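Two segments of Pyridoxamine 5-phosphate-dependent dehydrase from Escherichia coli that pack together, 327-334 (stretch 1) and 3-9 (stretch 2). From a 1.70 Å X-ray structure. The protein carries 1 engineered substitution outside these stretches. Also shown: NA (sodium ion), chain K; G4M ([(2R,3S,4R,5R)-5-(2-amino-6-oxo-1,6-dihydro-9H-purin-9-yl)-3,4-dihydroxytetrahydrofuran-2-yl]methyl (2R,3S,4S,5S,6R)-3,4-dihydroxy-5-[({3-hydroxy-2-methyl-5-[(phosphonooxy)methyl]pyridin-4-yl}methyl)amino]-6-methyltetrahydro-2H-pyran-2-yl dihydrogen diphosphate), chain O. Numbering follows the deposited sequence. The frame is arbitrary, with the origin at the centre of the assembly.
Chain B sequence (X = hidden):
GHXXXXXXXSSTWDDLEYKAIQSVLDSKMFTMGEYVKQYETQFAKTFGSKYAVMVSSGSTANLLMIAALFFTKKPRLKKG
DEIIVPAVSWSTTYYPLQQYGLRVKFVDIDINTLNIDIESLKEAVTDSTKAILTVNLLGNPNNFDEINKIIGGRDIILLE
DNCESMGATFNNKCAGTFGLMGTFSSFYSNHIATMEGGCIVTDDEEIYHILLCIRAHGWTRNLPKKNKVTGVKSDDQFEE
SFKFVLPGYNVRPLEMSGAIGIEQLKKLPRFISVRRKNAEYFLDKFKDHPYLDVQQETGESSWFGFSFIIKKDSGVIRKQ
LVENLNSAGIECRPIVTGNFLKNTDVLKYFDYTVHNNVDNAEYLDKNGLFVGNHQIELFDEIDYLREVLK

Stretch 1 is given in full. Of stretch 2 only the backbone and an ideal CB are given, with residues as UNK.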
ATOM      1  N   SER B 327     -28.324 -11.994  18.260  1.00 16.88           N
ATOM      2  CA  SER B 327     -28.990 -13.096  18.907  1.00 13.68           C
ATOM      3  C   SER B 327     -29.466 -14.020  17.823  1.00 29.91           C
ATOM      4  O   SER B 327     -29.368 -15.243  17.972  1.00 14.26           O
ATOM      5  CB  SER B 327     -30.205 -12.593  19.689  1.00 44.76           C
ATOM      6  OG  SER B 327     -30.861 -13.659  20.362  1.00 33.44           O
ATOM      7  N   ALA B 328     -30.031 -13.435  16.766  1.00 14.48           N
ATOM      8  CA  ALA B 328     -30.579 -14.206  15.646  1.00 11.56           C
ATOM      9  C   ALA B 328     -29.504 -14.778  14.758  1.00 10.79           C
ATOM     10  O   ALA B 328     -29.823 -15.562  13.870  1.00 19.72           O
ATOM     11  CB  ALA B 328     -31.568 -13.375  14.771  1.00 17.19           C
ATOM     12  N   GLY B 329     -28.259 -14.355  14.955  1.00 16.73           N
ATOM     13  CA  GLY B 329     -27.173 -14.813  14.107  1.00 15.92           C
ATOM     14  C   GLY B 329     -27.080 -13.994  12.821  1.00 13.47           C
ATOM     15  O   GLY B 329     -26.648 -14.501  11.794  1.00 13.17           O
ATOM     16  N   ILE B 330     -27.551 -12.750  12.878  1.00 11.90           N
ATOM     17  CA  ILE B 330     -27.496 -11.858  11.725  1.00 10.72           C
ATOM     18  C   ILE B 330     -26.384 -10.809  11.931  1.00 17.30           C
ATOM     19  O   ILE B 330     -26.444  -9.964  12.813  1.00 10.71           O
ATOM     20  CB  ILE B 330     -28.837 -11.178  11.473  1.00 18.86           C
ATOM     21  CG1 ILE B 330     -29.915 -12.213  11.156  1.00 11.58           C
ATOM     22  CG2 ILE B 330     -28.716 -10.222  10.283  1.00 13.90           C
ATOM     23  CD1 ILE B 330     -31.345 -11.590  11.103  1.00  8.16           C
ATOM     24  N   GLU B 331     -25.342 -10.898  11.120  1.00 10.75           N
ATOM     25  CA  GLU B 331     -24.178 -10.035  11.282  1.00  1.88           C
ATOM     26  C   GLU B 331     -24.594  -8.613  10.869  1.00 16.29           C
ATOM     27  O   GLU B 331     -25.320  -8.429   9.904  1.00 13.43           O
ATOM     28  CB  GLU B 331     -23.015 -10.518  10.410  1.00 12.87           C
ATOM     29  CG  GLU B 331     -21.698  -9.847  10.748  1.00 25.67           C
ATOM     30  CD  GLU B 331     -20.523 -10.485  10.058  1.00 99.89           C
ATOM     31  OE1 GLU B 331     -20.795 -11.270   9.132  1.00 12.60           O
ATOM     32  OE2 GLU B 331     -19.347 -10.206  10.421  1.00 22.32           O
ATOM     33  N   CYS B 332     -24.136  -7.604  11.593  1.00  8.24           N
ATOM     34  CA  CYS B 332     -24.456  -6.240  11.203  1.00  4.43           C
ATOM     35  C   CYS B 332     -23.294  -5.281  11.425  1.00 18.62           C
ATOM     36  O   CYS B 332     -22.282  -5.653  12.037  1.00 21.56           O
ATOM     37  CB  CYS B 332     -25.745  -5.790  11.863  1.00 13.39           C
ATOM     38  SG  CYS B 332     -25.477  -5.501  13.623  1.00 15.12           S
ATOM     39  N   ARG B 333     -23.402  -4.069  10.883  1.00 11.04           N
ATOM     40  CA  ARG B 333     -22.326  -3.078  10.951  1.00  7.53           C
ATOM     41  C   ARG B 333     -22.976  -1.684  11.054  1.00  7.16           C
ATOM     42  O   ARG B 333     -24.083  -1.491  10.590  1.00 12.15           O
ATOM     43  CB  ARG B 333     -21.574  -3.053   9.590  1.00 10.42           C
ATOM     44  CG  ARG B 333     -20.682  -4.242   9.204  1.00  6.45           C
ATOM     45  CD  ARG B 333     -19.459  -4.303  10.120  1.00 17.40           C
ATOM     46  NE  ARG B 333     -18.532  -5.382   9.786  1.00 15.40           N
ATOM     47  CZ  ARG B 333     -18.604  -6.590  10.325  1.00 24.93           C
ATOM     48  NH1 ARG B 333     -17.718  -7.522   9.965  1.00 15.02           N
ATOM     49  NH2 ARG B 333     -19.592  -6.848  11.205  1.00 18.23           N
ATOM     50  N   PRO B 334     -22.249  -0.684  11.537  1.00 10.42           N
ATOM     51  CA  PRO B 334     -22.783   0.685  11.467  1.00 12.08           C
ATOM     52  C   PRO B 334     -22.721   1.017   9.966  1.00 32.06           C
ATOM     53  O   PRO B 334     -22.081   0.316   9.187  1.00 10.43           O
ATOM     54  CB  PRO B 334     -21.698   1.536  12.140  1.00 13.78           C
ATOM     55  CG  PRO B 334     -20.859   0.629  12.871  1.00 15.23           C
ATOM     56  CD  PRO B 334     -20.994  -0.770  12.301  1.00 17.35           C
ATOM     57  N   UNK B   3     -33.460 -19.738  14.932  1.00 99.89           N
ATOM     58  CA  UNK B   3     -32.360 -18.847  14.564  1.00 99.89           C
ATOM     59  C   UNK B   3     -31.766 -19.148  13.186  1.00 46.78           C
ATOM     60  O   UNK B   3     -32.120 -20.143  12.558  1.00 26.93           O
ATOM     61  CB  UNK B   3     -31.257 -18.936  15.620  1.00 99.89           C
ATOM     62  N   UNK B   4     -30.924 -18.244  12.683  1.00 43.37           N
ATOM     63  CA  UNK B   4     -30.318 -18.421  11.361  1.00 28.75           C
ATOM     64  C   UNK B   4     -29.033 -17.705  10.918  1.00 19.34           C
ATOM     65  O   UNK B   4     -28.814 -16.527  11.207  1.00 63.35           O
ATOM     66  CB  UNK B   4     -31.392 -18.029  10.345  1.00 28.75           C
ATOM     67  N   UNK B   5     -28.188 -18.440  10.195  1.00 21.26           N
ATOM     68  CA  UNK B   5     -26.881 -17.944   9.763  1.00 25.27           C
ATOM     69  C   UNK B   5     -27.027 -16.942   8.621  1.00 26.00           C
ATOM     70  O   UNK B   5     -27.309 -17.308   7.492  1.00 15.02           O
ATOM     71  CB  UNK B   5     -25.985 -19.107   9.331  1.00 25.27           C
ATOM     72  N   UNK B   6     -26.833 -15.671   8.921  1.00 11.95           N
ATOM     73  CA  UNK B   6     -26.989 -14.624   7.913  1.00  1.45           C
ATOM     74  C   UNK B   6     -25.841 -13.638   8.138  1.00 12.80           C
ATOM     75  O   UNK B   6     -25.968 -12.577   8.743  1.00 12.78           O
ATOM     76  CB  UNK B   6     -28.354 -13.939   8.005  1.00  1.45           C
ATOM     77  N   UNK B   7     -24.690 -14.047   7.662  1.00 28.69           N
ATOM     78  CA  UNK B   7     -23.500 -13.255   7.823  1.00 19.40           C
ATOM     79  C   UNK B   7     -23.448 -12.173   6.759  1.00 24.46           C
ATOM     80  O   UNK B   7     -24.097 -12.258   5.720  1.00 11.02           O
ATOM     81  CB  UNK B   7     -22.252 -14.138   7.763  1.00 19.40           C
ATOM     82  N   UNK B   8     -22.615 -11.176   7.001  1.00 10.95           N
ATOM     83  CA  UNK B   8     -22.395 -10.134   6.015  1.00 13.16           C
ATOM     84  C   UNK B   8     -21.942 -10.544   4.605  1.00 24.90           C
ATOM     85  O   UNK B   8     -22.321  -9.906   3.645  1.00  9.03           O
ATOM     86  CB  UNK B   8     -21.350  -9.173   6.585  1.00 13.16           C
ATOM     87  N   UNK B   9     -21.056 -11.515   4.442  1.00 14.47           N
ATOM     88  CA  UNK B   9     -20.589 -11.865   3.095  1.00 11.42           C
ATOM     89  C   UNK B   9     -20.381 -13.367   3.051  1.00 33.94           C
ATOM     90  O   UNK B   9     -20.352 -14.012   4.092  1.00 14.34           O
ATOM     91  CB  UNK B   9     -19.303 -11.121   2.730  1.00 11.42           C
TER
HETATM   92 NA    NA K 666     -22.064  -8.667   1.548  1.00 17.75          NA
HETATM   93  OP3 G4M O 500     -11.155  -2.311   1.747  1.00  7.62           O
HETATM   94  PL  G4M O 500     -10.445  -1.558   0.547  1.00 10.56           P
HETATM   95  OP1 G4M O 500      -8.998  -0.945   0.954  1.00  6.35           O
HETATM   96  OP2 G4M O 500     -10.257  -2.586  -0.675  1.00  3.48           O
HETATM   97  OP4 G4M O 500     -11.447  -0.403  -0.014  1.00  8.31           O
HETATM   98  C5B G4M O 500     -11.414   0.668   0.885  1.00  5.88           C
HETATM   99  C5L G4M O 500     -12.673   1.428   0.708  1.00  5.70           C
HETATM  100  C6L G4M O 500     -12.640   2.646   0.043  1.00 17.07           C
HETATM  101  N1L G4M O 500     -13.738   3.358  -0.067  1.00 14.36           N
HETATM  102  C2L G4M O 500     -14.899   2.980   0.421  1.00 10.40           C
HETATM  103  C2A G4M O 500     -16.106   3.881   0.303  1.00  7.59           C
HETATM  104  C3L G4M O 500     -15.051   1.757   1.068  1.00 14.71           C
HETATM  105  O3L G4M O 500     -16.253   1.458   1.607  1.00  8.76           O
HETATM  106  C4L G4M O 500     -13.891   0.927   1.190  1.00 10.48           C
HETATM  107  C4A G4M O 500     -13.933  -0.312   1.843  1.00  7.30           C
HETATM  108  N4A G4M O 500     -15.029  -0.688   2.430  1.00 12.08           N
HETATM  109  C4G G4M O 500     -15.095  -1.990   2.994  1.00  9.47           C
HETATM  110  C5G G4M O 500     -15.979  -2.022   4.218  1.00 25.21           C
HETATM  111  C6G G4M O 500     -17.330  -1.369   3.927  1.00  8.42           C
HETATM  112  O5G G4M O 500     -16.197  -3.420   4.381  1.00 12.38           O
HETATM  113  C3G G4M O 500     -13.709  -2.492   3.431  1.00 15.33           C
HETATM  114  O3G G4M O 500     -13.279  -3.453   2.473  1.00 21.39           O
HETATM  115  C2G G4M O 500     -13.823  -3.201   4.812  1.00  5.78           C
HETATM  116  O2G G4M O 500     -12.671  -4.002   5.096  1.00 18.11           O
HETATM  117  C1G G4M O 500     -15.040  -4.094   4.856  1.00 12.17           C
HETATM  118  O1G G4M O 500     -15.319  -4.296   6.235  1.00 10.75           O
HETATM  119  P2  G4M O 500     -15.831  -5.721   6.721  1.00 15.44           P
HETATM  120  O3P G4M O 500     -17.028  -6.233   5.762  1.00 18.10           O
HETATM  121  O4P G4M O 500     -16.502  -5.522   8.184  1.00 17.39           O
HETATM  122  OPP G4M O 500     -14.497  -6.624   6.654  1.00 22.70           O
HETATM  123  P   G4M O 500     -14.658  -8.055   7.368  1.00 14.00           P
HETATM  124  O1P G4M O 500     -15.177  -8.127   8.898  1.00 13.86           O
HETATM  125  O2P G4M O 500     -13.149  -8.557   7.296  1.00 14.27           O
HETATM  126  O5' G4M O 500     -15.371  -9.059   6.375  1.00  9.42           O
HETATM  127  C5' G4M O 500     -16.770  -9.058   6.565  1.00 17.78           C
HETATM  128  C4' G4M O 500     -17.206 -10.507   6.715  1.00 17.18           C
HETATM  129  O4' G4M O 500     -16.491 -11.333   5.748  1.00 31.59           O
HETATM  130  C3' G4M O 500     -16.811 -11.036   8.113  1.00 99.89           C
HETATM  131  O3' G4M O 500     -17.796 -11.993   8.473  1.00 29.71           O
HETATM  132  C2' G4M O 500     -15.433 -11.690   7.869  1.00 25.45           C
HETATM  133  O2' G4M O 500     -15.262 -12.761   8.804  1.00 19.36           O
HETATM  134  C1' G4M O 500     -15.659 -12.265   6.477  1.00 18.28           C
HETATM  135  N9  G4M O 500     -14.393 -12.480   5.770  1.00 29.26           N
HETATM  136  C8  G4M O 500     -13.533 -11.509   5.366  1.00 19.11           C
HETATM  137  N7  G4M O 500     -12.535 -12.088   4.728  1.00 16.21           N
HETATM  138  C4  G4M O 500     -13.921 -13.698   5.350  1.00 33.76           C
HETATM  139  C5  G4M O 500     -12.707 -13.450   4.668  1.00 10.62           C
HETATM  140  C6  G4M O 500     -11.987 -14.560   4.097  1.00  8.90           C
HETATM  141  O6  G4M O 500     -10.937 -14.437   3.484  1.00 17.18           O
HETATM  142  N3  G4M O 500     -14.370 -14.951   5.473  1.00 34.97           N
HETATM  143  C2  G4M O 500     -13.685 -15.960   4.960  1.00 22.06           C
HETATM  144  N1  G4M O 500     -12.509 -15.792   4.275  1.00 19.96           N
HETATM  145  N2  G4M O 500     -14.156 -17.226   5.118  1.00  7.92           N

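Stretch 2 runs alongside stretch 1 in nearly the same direction, the two end-to-end vectors 18° apart, and much of the contact is made by backbone.

Position 3 points its CB toward stretch 1, where the end of a helix offers carbonyls: the ideal CB lies 4.1 Å from Ala 328 O. There is no pocket here, so almost any flexible side chain, polar or apolar, would serve. The deposited residue is Met 3, whose CB stays 4.0 Å from Ala 328 O while its end leads away.

At position 4 the CB points away, and the backbone does the work. Its N donates to Ala 328 O (3.1 Å between the two atoms). An ideal CB on Gly 329 would lie 3.0 Å from the carbonyl O of position 4, a clash. The positive phi of Gly 329, in a Schellman motif, already calls for glycine; the close carbonyl is a second reason. The extended phi/psi of -159/140 suits a beta-branched residue, among many others. Ile 4 is deposited; its side chain touches nothing of stretch 1, so its part is played by the backbone.

Position 5 also turns its CB away, into space free of stretch 1, so polar residues fit easily. Asn 5 is found, and its side chain reaches back indirectly: one water donates to both Asn 5 OD1 and Gly 329 O, at 2.7 Å from each.

Position 6 is the bridged one, opposite Ile 330. Its N donates to Gly 329 O (3.1 Å, N to O), and its O accepts from Glu 331 N (3.0 Å, O to N), while Ile 330 CA approaches that same O at 3.4 Å in a CA-H...O contact. The CB points toward stretch 1, 3.9 Å from Ile 330 CG1, so a large apolar or aromatic side chain is favoured. Tyr 6 fills the role: its CD2 packs against Ile 330 CG2 at 3.7 Å, and its hydroxyl is satisfied elsewhere in the structure.

At position 7, phi/psi of -82/163 admits proline, and no cross-stretch bond needs its N. The CB points away overall, yet it lies near Glu 331 OE1, which disfavours negative charge; stretch 1 sets no clear limit on size, and several residues would do. Pro 7 is deposited, with CB 3.8 Å from Glu 331 OE1.

Position 8 aims its backbone N at a carboxylate, donating to Glu 331 OE1, 2.8 Å from N to OE1. The ideal CB points sideways, 3.3 Å from Glu 331 OE1 and with Arg 333 farther out, so a side chain long enough to reach Arg 333, such as leucine or methionine, would suit, and a negative charge would not. Leu 8 lays CD2 over one face of the Arg 333 guanidinium, 3.8 Å from Arg 333 CG, while Arg 333 NE donates to G4M O4P at 2.6 Å. A salt bridge from Arg 333 NH1 to Glu 331 OE2 (3.2 Å) ties the two charges together. Leu 8 O binds sodium at 2.5 Å.

Position 9 finds nothing of stretch 1 near its CB, so the contact sets no preference; Ala 9 occupies it.

Stretch 2 (3-9) MINYPLA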
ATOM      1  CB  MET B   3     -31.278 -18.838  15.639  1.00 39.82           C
ATOM      2  CG  MET B   3     -31.382 -19.984  16.618  1.00 99.89           C
ATOM      3  SD  MET B   3     -29.764 -20.358  17.315  1.00 43.62           S
ATOM      4  CE  MET B   3     -29.524 -22.073  16.864  1.00 20.19           C
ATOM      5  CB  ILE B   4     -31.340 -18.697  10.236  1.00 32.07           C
ATOM      6  CG1 ILE B   4     -30.957 -17.996   8.951  1.00 35.03           C
ATOM      7  CG2 ILE B   4     -32.729 -18.207  10.593  1.00 99.89           C
ATOM      8  CD1 ILE B   4     -31.862 -18.421   7.872  1.00 28.16           C
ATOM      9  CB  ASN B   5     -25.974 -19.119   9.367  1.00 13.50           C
ATOM     10  CG  ASN B   5     -24.507 -18.708   9.147  1.00  9.76           C
ATOM     11  OD1 ASN B   5     -23.957 -17.912   9.899  1.00 28.77           O
ATOM     12  ND2 ASN B   5     -23.884 -19.254   8.095  1.00 24.12           N
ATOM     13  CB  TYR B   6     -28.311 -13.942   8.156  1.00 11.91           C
ATOM     14  CG  TYR B   6     -28.651 -12.860   7.159  1.00 11.05           C
ATOM     15  CD1 TYR B   6     -27.778 -12.503   6.141  1.00 17.74           C
ATOM     16  CD2 TYR B   6     -29.815 -12.118   7.322  1.00 18.97           C
ATOM     17  CE1 TYR B   6     -28.127 -11.453   5.244  1.00  8.48           C
ATOM     18  CE2 TYR B   6     -30.175 -11.116   6.452  1.00 12.88           C
ATOM     19  CZ  TYR B   6     -29.337 -10.772   5.414  1.00 17.55           C
ATOM     20  OH  TYR B   6     -29.727  -9.722   4.604  1.00 13.33           O
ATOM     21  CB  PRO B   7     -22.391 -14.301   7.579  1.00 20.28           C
ATOM     22  CG  PRO B   7     -23.011 -15.208   6.509  1.00 17.24           C
ATOM     23  CD  PRO B   7     -24.443 -15.324   6.959  1.00 14.82           C
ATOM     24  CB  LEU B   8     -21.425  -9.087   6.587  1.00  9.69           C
ATOM     25  CG  LEU B   8     -21.824  -7.628   6.425  1.00 28.79           C
ATOM     26  CD1 LEU B   8     -22.820  -7.231   7.503  1.00  8.27           C
ATOM     27  CD2 LEU B   8     -20.522  -6.796   6.451  1.00 35.34           C
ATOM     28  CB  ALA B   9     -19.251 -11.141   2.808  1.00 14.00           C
TER
HETATM   29  O   HOH W   1     -24.809 -16.402  11.998  1.00 29.89           O
HETATM   30  O   HOH W   2     -25.678  -9.650   7.583  1.00  4.25           O
HETATM   31  O   HOH W   3     -21.347  -6.890  -0.116  1.00 11.82           O
HETATM   32  O   HOH W   4     -20.129  -6.986   2.840  1.00 22.66           O
HETATM   33  O   HOH W   5     -23.070  -6.712   2.552  1.00 12.06           O
HETATM   34  O   HOH W   6     -20.857 -10.006   0.095  1.00 15.07           O
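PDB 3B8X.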